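Side-chain contact in immunomodulatory active chitinase (Trichuris suis, PDB 6G9C), which is probably a secreted chitinase of glycosyl hydrolase family 18 that binds and cleaves chitin, and has immunomodulatory activity: residues D221-W226 against S244-W249. Numbering follows the deposited sequence.
With EDO (1,2-ethanediol), chain D.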
loop_
_atom_site.group_PDB
_atom_site.type_symbol
_atom_site.label_atom_id
_atom_site.label_comp_id
_atom_site.label_asym_id
_atom_site.label_seq_id
_atom_site.Cartn_x
_atom_site.Cartn_y
_atom_site.Cartn_z
ATOM N N ASP A 221 7.727 2.439 -33.499
ATOM C CA ASP A 221 6.739 2.409 -34.582
ATOM C C ASP A 221 7.111 3.355 -35.723
ATOM O O ASP A 221 6.229 3.889 -36.399
ATOM C CB ASP A 221 5.325 2.752 -34.095
ATOM C CG ASP A 221 4.836 1.844 -33.006
ATOM O OD1 ASP A 221 5.282 0.683 -32.920
ATOM O OD2 ASP A 221 3.969 2.296 -32.231
ATOM N N PHE A 222 8.407 3.588 -35.959
ATOM C CA PHE A 222 8.788 4.424 -37.099
ATOM C C PHE A 222 8.453 3.746 -38.418
ATOM O O PHE A 222 8.151 4.423 -39.409
ATOM C CB PHE A 222 10.284 4.754 -37.049
ATOM C CG PHE A 222 10.661 5.699 -35.949
ATOM C CD1 PHE A 222 10.261 7.035 -35.988
ATOM C CD2 PHE A 222 11.412 5.260 -34.876
ATOM C CE1 PHE A 222 10.612 7.914 -34.976
ATOM C CE2 PHE A 222 11.766 6.134 -33.851
ATOM C CZ PHE A 222 11.366 7.460 -33.901
ATOM N N HIS A 223 8.508 2.411 -38.441
ATOM C CA HIS A 223 8.220 1.608 -39.615
ATOM C C HIS A 223 7.457 0.369 -39.178
ATOM O O HIS A 223 7.592 -0.090 -38.042
ATOM C CB HIS A 223 9.521 1.244 -40.345
ATOM C CG HIS A 223 10.295 2.444 -40.780
ATOM N ND1 HIS A 223 9.906 3.226 -41.847
ATOM C CD2 HIS A 223 11.390 3.038 -40.253
ATOM C CE1 HIS A 223 10.751 4.234 -41.979
ATOM N NE2 HIS A 223 11.658 4.146 -41.023
ATOM N N GLY A 224 6.642 -0.159 -40.082
ATOM C CA GLY A 224 5.788 -1.278 -39.741
ATOM C C GLY A 224 5.002 -1.733 -40.950
ATOM O O GLY A 224 5.206 -1.248 -42.067
ATOM N N ALA A 225 4.086 -2.672 -40.707
ATOM C CA ALA A 225 3.402 -3.380 -41.785
ATOM C C ALA A 225 2.455 -2.496 -42.587
ATOM O O ALA A 225 1.918 -2.957 -43.599
ATOM C CB ALA A 225 2.650 -4.579 -41.207
ATOM N N TRP A 226 2.231 -1.248 -42.174
ATOM C CA TRP A 226 1.504 -0.327 -43.038
ATOM C C TRP A 226 2.323 0.079 -44.255
ATOM O O TRP A 226 1.756 0.631 -45.201
ATOM C CB TRP A 226 1.072 0.914 -42.247
ATOM C CG TRP A 226 2.202 1.556 -41.467
ATOM C CD1 TRP A 226 3.032 2.556 -41.899
ATOM C CD2 TRP A 226 2.644 1.214 -40.137
ATOM N NE1 TRP A 226 3.942 2.878 -40.912
ATOM C CE2 TRP A 226 3.729 2.066 -39.825
ATOM C CE3 TRP A 226 2.217 0.285 -39.181
ATOM C CZ2 TRP A 226 4.402 2.008 -38.595
ATOM C CZ3 TRP A 226 2.881 0.235 -37.948
ATOM C CH2 TRP A 226 3.959 1.096 -37.670
ATOM N N SER A 244 15.601 10.798 -47.542
ATOM C CA SER A 244 15.657 12.028 -46.753
ATOM C C SER A 244 14.420 12.214 -45.883
ATOM O O SER A 244 14.507 12.819 -44.811
ATOM C CB SER A 244 15.834 13.234 -47.673
ATOM O OG SER A 244 14.893 13.188 -48.727
ATOM N N GLU A 245 13.270 11.700 -46.321
ATOM C CA GLU A 245 12.043 11.864 -45.551
ATOM C C GLU A 245 12.130 11.219 -44.171
ATOM O O GLU A 245 11.357 11.585 -43.281
ATOM C CB GLU A 245 10.856 11.280 -46.326
ATOM C CG GLU A 245 10.968 9.783 -46.582
ATOM C CD GLU A 245 11.109 9.448 -48.058
ATOM O OE1 GLU A 245 10.530 8.428 -48.495
ATOM O OE2 GLU A 245 11.810 10.197 -48.775
ATOM N N PHE A 246 13.053 10.282 -43.965
ATOM C CA PHE A 246 13.128 9.531 -42.717
ATOM C C PHE A 246 14.370 9.843 -41.894
ATOM O O PHE A 246 14.642 9.130 -40.919
ATOM C CB PHE A 246 13.070 8.027 -42.999
ATOM C CG PHE A 246 11.748 7.565 -43.519
ATOM C CD1 PHE A 246 10.570 8.019 -42.948
ATOM C CD2 PHE A 246 11.678 6.683 -44.583
ATOM C CE1 PHE A 246 9.345 7.596 -43.425
ATOM C CE2 PHE A 246 10.457 6.259 -45.069
ATOM C CZ PHE A 246 9.289 6.716 -44.494
ATOM N N LYS A 247 15.122 10.893 -42.251
ATOM C CA LYS A 247 16.391 11.174 -41.580
ATOM C C LYS A 247 16.218 11.412 -40.080
ATOM O O LYS A 247 17.138 11.128 -39.302
ATOM C CB LYS A 247 17.075 12.382 -42.225
ATOM C CG LYS A 247 17.662 12.109 -43.605
ATOM C CD LYS A 247 18.788 11.078 -43.553
ATOM C CE LYS A 247 19.103 10.529 -44.945
ATOM N NZ LYS A 247 20.035 9.359 -44.917
ATOM N N MET A 248 15.064 11.930 -39.653
ATOM C CA MET A 248 14.790 12.185 -38.241
ATOM C C MET A 248 14.074 11.030 -37.558
ATOM O O MET A 248 13.881 11.069 -36.335
ATOM C CB MET A 248 13.936 13.449 -38.080
ATOM C CG MET A 248 14.406 14.636 -38.892
ATOM S SD MET A 248 15.382 15.774 -37.900
ATOM C CE MET A 248 14.239 16.251 -36.610
ATOM N N TRP A 249 13.674 10.009 -38.309
ATOM C CA TRP A 249 12.825 8.951 -37.763
ATOM C C TRP A 249 13.692 7.894 -37.077
ATOM O O TRP A 249 13.816 6.751 -37.516
ATOM C CB TRP A 249 11.956 8.357 -38.864
ATOM C CG TRP A 249 10.812 9.263 -39.271
ATOM C CD1 TRP A 249 10.826 10.628 -39.330
ATOM C CD2 TRP A 249 9.494 8.861 -39.656
ATOM N NE1 TRP A 249 9.599 11.101 -39.733
ATOM C CE2 TRP A 249 8.762 10.037 -39.936
ATOM C CE3 TRP A 249 8.858 7.622 -39.791
ATOM C CZ2 TRP A 249 7.430 10.007 -40.346
ATOM C CZ3 TRP A 249 7.536 7.594 -40.197
ATOM C CH2 TRP A 249 6.835 8.782 -40.471
HETATM C C1 EDO D . 2.859 1.277 -28.288
HETATM O O1 EDO D . 2.271 2.527 -28.630
HETATM C C2 EDO D . 3.546 0.662 -29.505
HETATM O O2 EDO D . 2.645 0.627 -30.615
HETATM O O HOH W 1 13.724 5.635 -40.094
#
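Trp249 lies against Phe222 mainly through its backbone and CB: its carbonyl carbon sits 3.6 Å above the plane of the Phe222 ring, over the centre, and its CB comes 3.6 Å from Phe222 CD1. The Phe222 ring and the five-membered ring of the indole are inclined obliquely, at 45°. In return, Phe222 O meets the indole at its edge and in its plane, 3.3 Å from Trp249 CE3. Both segments belong to the long excursion between strand 214-218 and helix 251-261 of the family 18 TIM barrel, and the Phe222 side chain also touches Ser254 of that helix. Beside this pair, His223 directs an edge at Phe246 in a T-shaped contact, planes at 87°, with CE1 3.5 Å above the middle of the phenyl ring. With CG anti to its carbonyl carbon (chi1 -59°), the His223 side chain brings CE1 to Phe246 while both ring nitrogens find polar partners. ND1 is hydrogen-bonded to Glu227, and NE2 to a water 2.7 Å away, which donates to Trp249 O. A type I turn from Phe246 to Trp249, closed by a hydrogen bond from Trp249 N to Phe246 O, lays Phe246 CD1 over one face of the indole, toward its rim, 3.5 Å above the plane.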